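Local coordinates for 2-polyprenyl-6-methoxyphenol hydroxylase-like FAD-dependent oxidoreductase (Streptomyces sp. NRRL 11266, PDB 6UI5), which binds flavin-adenine dinucleotide and belongs to a family of FAD-dependent oxidoreductases with a Rossmann-type domain and a C-terminal region of the thioredoxin clan, at residues A[84-89]-A[406-411]; A[463-468]-A[476-481]. All coordinates share one frame; numbering follows the deposited sequence.

Contact 1: A[84-89]-A[406-411]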
loop_
_atom_site.group_PDB
_atom_site.type_symbol
_atom_site.label_atom_id
_atom_site.label_comp_id
_atom_site.label_asym_id
_atom_site.label_seq_id
_atom_site.Cartn_x
_atom_site.Cartn_y
_atom_site.Cartn_z
ATOM N N LYS A 84 3.007 16.445 8.666
ATOM C CA LYS A 84 3.861 15.516 9.394
ATOM C C LYS A 84 5.276 15.452 8.823
ATOM O O LYS A 84 6.137 14.787 9.398
ATOM C CB LYS A 84 3.225 14.113 9.401
ATOM C CG LYS A 84 1.780 14.067 9.926
ATOM C CD LYS A 84 1.655 13.396 11.296
ATOM C CE LYS A 84 2.204 14.262 12.442
ATOM N NZ LYS A 84 2.321 13.495 13.734
ATOM N N VAL A 85 5.542 16.128 7.721
ATOM C CA VAL A 85 6.877 16.129 7.132
ATOM C C VAL A 85 7.766 17.066 7.940
ATOM O O VAL A 85 7.320 18.113 8.418
ATOM C CB VAL A 85 6.803 16.526 5.640
ATOM C CG1 VAL A 85 8.192 16.654 5.015
ATOM C CG2 VAL A 85 5.980 15.502 4.874
ATOM N N GLN A 86 9.028 16.684 8.102
ATOM C CA GLN A 86 9.941 17.405 8.981
ATOM C C GLN A 86 10.109 18.865 8.559
ATOM O O GLN A 86 10.134 19.189 7.371
ATOM C CB GLN A 86 11.298 16.688 8.992
ATOM C CG GLN A 86 12.478 17.511 9.466
ATOM C CD GLN A 86 12.798 17.287 10.934
ATOM O OE1 GLN A 86 11.979 16.760 11.700
ATOM N NE2 GLN A 86 14.000 17.682 11.334
ATOM N N GLY A 87 10.218 19.746 9.555
ATOM C CA GLY A 87 10.687 21.104 9.369
ATOM C C GLY A 87 9.659 21.974 8.694
ATOM O O GLY A 87 8.582 21.504 8.334
ATOM N N PRO A 88 9.951 23.264 8.535
ATOM C CA PRO A 88 9.127 24.101 7.646
ATOM C C PRO A 88 9.445 23.853 6.174
ATOM O O PRO A 88 10.608 23.716 5.782
ATOM C CB PRO A 88 9.501 25.536 8.047
ATOM C CG PRO A 88 10.194 25.416 9.372
ATOM C CD PRO A 88 10.852 24.063 9.375
ATOM N N ARG A 89 8.386 23.778 5.356
ATOM C CA ARG A 89 8.518 23.767 3.901
ATOM C C ARG A 89 7.426 24.574 3.212
ATOM O O ARG A 89 6.719 25.354 3.848
ATOM C CB ARG A 89 8.520 22.337 3.350
ATOM C CG ARG A 89 9.142 21.288 4.291
ATOM C CD ARG A 89 10.307 20.601 3.635
ATOM N NE ARG A 89 11.018 19.727 4.568
ATOM C CZ ARG A 89 12.337 19.553 4.598
ATOM N NH1 ARG A 89 13.145 20.185 3.724
ATOM N NH2 ARG A 89 12.870 18.740 5.523
ATOM N N ARG A 406 18.082 17.723 1.547
ATOM C CA ARG A 406 18.192 19.167 1.628
ATOM C C ARG A 406 17.434 19.650 2.860
ATOM O O ARG A 406 16.370 19.128 3.207
ATOM C CB ARG A 406 17.653 19.826 0.340
ATOM C CG ARG A 406 18.555 19.615 -0.930
ATOM C CD ARG A 406 17.846 20.092 -2.200
ATOM N NE ARG A 406 16.435 19.840 -1.995
ATOM C CZ ARG A 406 15.784 18.821 -2.512
ATOM N NH1 ARG A 406 16.417 17.989 -3.335
ATOM N NH2 ARG A 406 14.498 18.652 -2.219
ATOM N N LEU A 407 17.987 20.658 3.516
ATOM C CA LEU A 407 17.455 21.154 4.769
ATOM C C LEU A 407 16.073 21.813 4.612
ATOM O O LEU A 407 15.677 22.226 3.510
ATOM C CB LEU A 407 18.433 22.162 5.351
ATOM C CG LEU A 407 19.672 21.514 5.939
ATOM C CD1 LEU A 407 20.657 22.625 6.246
ATOM C CD2 LEU A 407 19.275 20.754 7.229
ATOM N N PRO A 408 15.336 21.950 5.721
ATOM C CA PRO A 408 14.046 22.659 5.687
ATOM C C PRO A 408 14.194 24.168 5.541
ATOM O O PRO A 408 15.257 24.758 5.774
ATOM C CB PRO A 408 13.407 22.310 7.039
ATOM C CG PRO A 408 14.184 21.126 7.559
ATOM C CD PRO A 408 15.564 21.276 7.016
ATOM N N LYS A 409 13.082 24.801 5.158
ATOM C CA LYS A 409 13.107 26.224 4.834
ATOM C C LYS A 409 13.211 27.028 6.122
ATOM O O LYS A 409 12.198 27.374 6.737
ATOM C CB LYS A 409 11.868 26.621 4.015
ATOM C CG LYS A 409 11.720 28.119 3.759
ATOM C CD LYS A 409 10.737 28.443 2.642
ATOM C CE LYS A 409 11.430 28.461 1.287
ATOM N NZ LYS A 409 11.020 29.658 0.460
ATOM N N VAL A 410 14.428 27.299 6.561
ATOM C CA VAL A 410 14.626 28.032 7.804
ATOM C C VAL A 410 15.474 29.245 7.495
ATOM O O VAL A 410 16.307 29.232 6.585
ATOM C CB VAL A 410 15.280 27.186 8.938
ATOM C CG1 VAL A 410 14.304 26.141 9.472
ATOM C CG2 VAL A 410 16.584 26.526 8.476
ATOM N N GLN A 411 15.253 30.295 8.270
ATOM C CA GLN A 411 16.155 31.435 8.274
ATOM C C GLN A 411 17.470 31.074 8.946
ATOM O O GLN A 411 17.494 30.413 9.987
ATOM C CB GLN A 411 15.516 32.605 9.018
ATOM C CG GLN A 411 14.429 33.278 8.249
ATOM C CD GLN A 411 14.970 33.876 6.987
ATOM O OE1 GLN A 411 14.991 33.224 5.942
ATOM N NE2 GLN A 411 15.436 35.120 7.072
HETATM O O HOH W 1 15.460 18.063 5.595
#
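The guanidinium of Arg89 lies against the ring of Pro408, whose CB sits 3.8 Å above the guanidinium plane and over its centre, and the two side chains cross obliquely. At the rim of that plane the polar contacts begin: NH1 of Arg89 makes a weak hydrogen bond to Arg406 O (3.4 Å), while a water in the plane accepts from Arg89 NH2 at 2.7 Å and donates to the same carbonyl. Arg406 O is therefore reached both directly and through water. The same NH1 is salt-bridged to Glu52, which also pairs with NH2 of Arg406. The backbones join once, where Lys409 N donates to Pro88 O (2.8 Å, 152° at the hydrogen) from above the carbonyl plane. Beside this bond Pro88 CD packs on Pro408 CB at 3.9 Å and on Val410 CG1. The contact ties a loop of the FAD-binding domain to a loop of the C-terminal, thioredoxin-clan region that runs into strand 411-414, with Lys409 the centre of an inverse gamma turn. Its own loop also helps to position the arginine: the side chain of Arg89 bends at chi2 (-121°), and Arg89 NE donates to Gln86 O at 3.0 Å, nearly along the C=O axis.

Contact 2: A[463-468]-A[476-481]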
loop_
_atom_site.group_PDB
_atom_site.type_symbol
_atom_site.label_atom_id
_atom_site.label_comp_id
_atom_site.label_asym_id
_atom_site.label_seq_id
_atom_site.Cartn_x
_atom_site.Cartn_y
_atom_site.Cartn_z
ATOM N N PRO A 463 20.863 20.582 14.265
ATOM C CA PRO A 463 22.105 20.452 15.050
ATOM C C PRO A 463 22.955 21.709 14.990
ATOM O O PRO A 463 22.587 22.681 14.322
ATOM C CB PRO A 463 22.826 19.284 14.374
ATOM C CG PRO A 463 22.294 19.348 12.912
ATOM C CD PRO A 463 20.829 19.652 13.126
ATOM N N GLY A 464 24.115 21.673 15.655
ATOM C CA GLY A 464 24.968 22.845 15.724
ATOM C C GLY A 464 25.846 23.039 14.510
ATOM O O GLY A 464 26.212 24.178 14.192
ATOM N N THR A 465 26.191 21.952 13.812
ATOM C CA THR A 465 27.057 22.003 12.636
ATOM C C THR A 465 26.495 21.077 11.557
ATOM O O THR A 465 25.869 20.058 11.863
ATOM C CB THR A 465 28.513 21.610 13.010
ATOM O OG1 THR A 465 28.798 22.023 14.363
ATOM C CG2 THR A 465 29.553 22.245 12.053
ATOM N N LEU A 466 26.707 21.435 10.289
ATOM C CA LEU A 466 26.233 20.595 9.183
ATOM C C LEU A 466 27.124 20.823 7.974
ATOM O O LEU A 466 27.670 21.919 7.770
ATOM C CB LEU A 466 24.763 20.857 8.782
ATOM C CG LEU A 466 23.603 20.797 9.814
ATOM C CD1 LEU A 466 23.271 22.160 10.397
ATOM C CD2 LEU A 466 22.337 20.152 9.312
ATOM N N LEU A 467 27.278 19.777 7.174
ATOM C CA LEU A 467 28.008 19.878 5.918
ATOM C C LEU A 467 27.060 19.583 4.759
ATOM O O LEU A 467 26.401 18.533 4.743
ATOM C CB LEU A 467 29.193 18.924 5.901
ATOM C CG LEU A 467 30.011 18.822 4.620
ATOM C CD1 LEU A 467 30.958 20.039 4.403
ATOM C CD2 LEU A 467 30.779 17.468 4.616
ATOM N N LEU A 468 26.963 20.516 3.813
ATOM C CA LEU A 468 26.076 20.342 2.662
ATOM C C LEU A 468 26.912 20.090 1.427
ATOM O O LEU A 468 27.878 20.820 1.161
ATOM C CB LEU A 468 25.193 21.565 2.435
ATOM C CG LEU A 468 24.464 22.077 3.671
ATOM C CD1 LEU A 468 23.797 23.439 3.354
ATOM C CD2 LEU A 468 23.447 21.053 4.186
ATOM N N TRP A 476 26.757 15.321 6.460
ATOM C CA TRP A 476 27.319 15.206 7.800
ATOM C C TRP A 476 26.695 16.268 8.686
ATOM O O TRP A 476 26.438 17.395 8.238
ATOM C CB TRP A 476 28.848 15.382 7.792
ATOM C CG TRP A 476 29.497 15.524 9.162
ATOM C CD1 TRP A 476 30.127 14.535 9.882
ATOM C CD2 TRP A 476 29.609 16.715 9.950
ATOM N NE1 TRP A 476 30.612 15.037 11.057
ATOM C CE2 TRP A 476 30.309 16.369 11.133
ATOM C CE3 TRP A 476 29.197 18.039 9.771
ATOM C CZ2 TRP A 476 30.593 17.300 12.140
ATOM C CZ3 TRP A 476 29.476 18.961 10.769
ATOM C CH2 TRP A 476 30.175 18.588 11.941
ATOM N N HIS A 477 26.487 15.907 9.940
ATOM C CA HIS A 477 26.097 16.855 10.973
ATOM C C HIS A 477 26.456 16.250 12.335
ATOM O O HIS A 477 26.698 15.045 12.444
ATOM C CB HIS A 477 24.614 17.183 10.848
ATOM C CG HIS A 477 23.716 16.076 11.295
ATOM N ND1 HIS A 477 23.763 15.548 12.572
ATOM C CD2 HIS A 477 22.751 15.386 10.637
ATOM C CE1 HIS A 477 22.865 14.586 12.680
ATOM N NE2 HIS A 477 22.230 14.473 11.525
ATOM N N ASP A 478 26.440 17.087 13.389
ATOM C CA ASP A 478 26.898 16.679 14.726
ATOM C C ASP A 478 25.781 16.624 15.765
ATOM O O ASP A 478 26.013 16.916 16.933
ATOM C CB ASP A 478 28.002 17.605 15.242
ATOM C CG ASP A 478 27.540 19.071 15.400
ATOM O OD1 ASP A 478 26.331 19.353 15.294
ATOM O OD2 ASP A 478 28.392 19.962 15.621
ATOM N N GLY A 479 24.565 16.301 15.359
ATOM C CA GLY A 479 23.472 16.155 16.302
ATOM C C GLY A 479 23.201 14.704 16.670
ATOM O O GLY A 479 22.372 14.424 17.545
ATOM N N GLY A 480 23.852 13.773 15.970
ATOM C CA GLY A 480 23.978 12.413 16.453
ATOM C C GLY A 480 25.311 12.291 17.172
ATOM O O GLY A 480 25.692 13.181 17.942
ATOM N N GLY A 481 26.049 11.226 16.896
ATOM C CA GLY A 481 27.322 11.001 17.540
ATOM C C GLY A 481 28.538 11.425 16.757
ATOM O O GLY A 481 29.657 11.218 17.231
#
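Asp478 holds CG in the crowded position between its backbone N and carbonyl carbon (chi1 62°), which swings the carboxylate across to Thr465, whose OG1 lies anti to its own carbonyl carbon and beside its backbone N. The two side chains cross at about a right angle. Thr465 OG1 donates to Asp478 OD2 at a very short 2.4 Å, and Thr465 N donates to Asp478 OD1 at 3.0 Å, both from above the carboxylate plane; a weak bond from Gly464 N adds a third donor. Such a grip would probably favour the charged form of the acid. Asp478 N answers with a weak bond to Thr465 O. This closes the open end of an antiparallel beta hairpin, strands 465-468 and 474-477, in the mixed sheet of the thioredoxin-clan region. Within it Leu466 and His477 form a non-hydrogen-bonded pair, and Leu467 N donates to Trp476 O (2.7 Å, 166°) in the adjoining hydrogen-bonded pair. Trp476, with CG anti to its backbone N, turns its indole edge to the partner strand: Trp476 CZ3 meets Thr465 CG2 at 3.5 Å, in the ring plane. Helix 484-495 packs on Trp476 and Leu467. With Leu466 on the other face, His477 sets its CB against Leu466 CG and Pro463 CG. His477 ND1 accepts from Gly479 N (3.0 Å), near the ring plane, while His477 NE2 is hydrogen-bonded to Asp400.

Overall arrangement
Both contacts are partly buried and lie on the same side of the chain's centre, their own centres about 16 Å apart. Contact 1 has two buried and three exposed residues among its nine, contact 2 four buried and one exposed, although contact 2 lies farther from the centre of the chain. Contact 1 joins residues distant in sequence, loop to loop between two family regions, and relies on an arginine, water and proline packing. Contact 2 is local to one hairpin and combines strand pairing with a carboxylate that binds backbone amides and a hydroxyl. They meet through leucines: Leu407 CD2 touches Leu466 CD2 at 3.8 Å, and Leu407 also packs on Leu468, so loop segment 406-411 rests on strand 465-468.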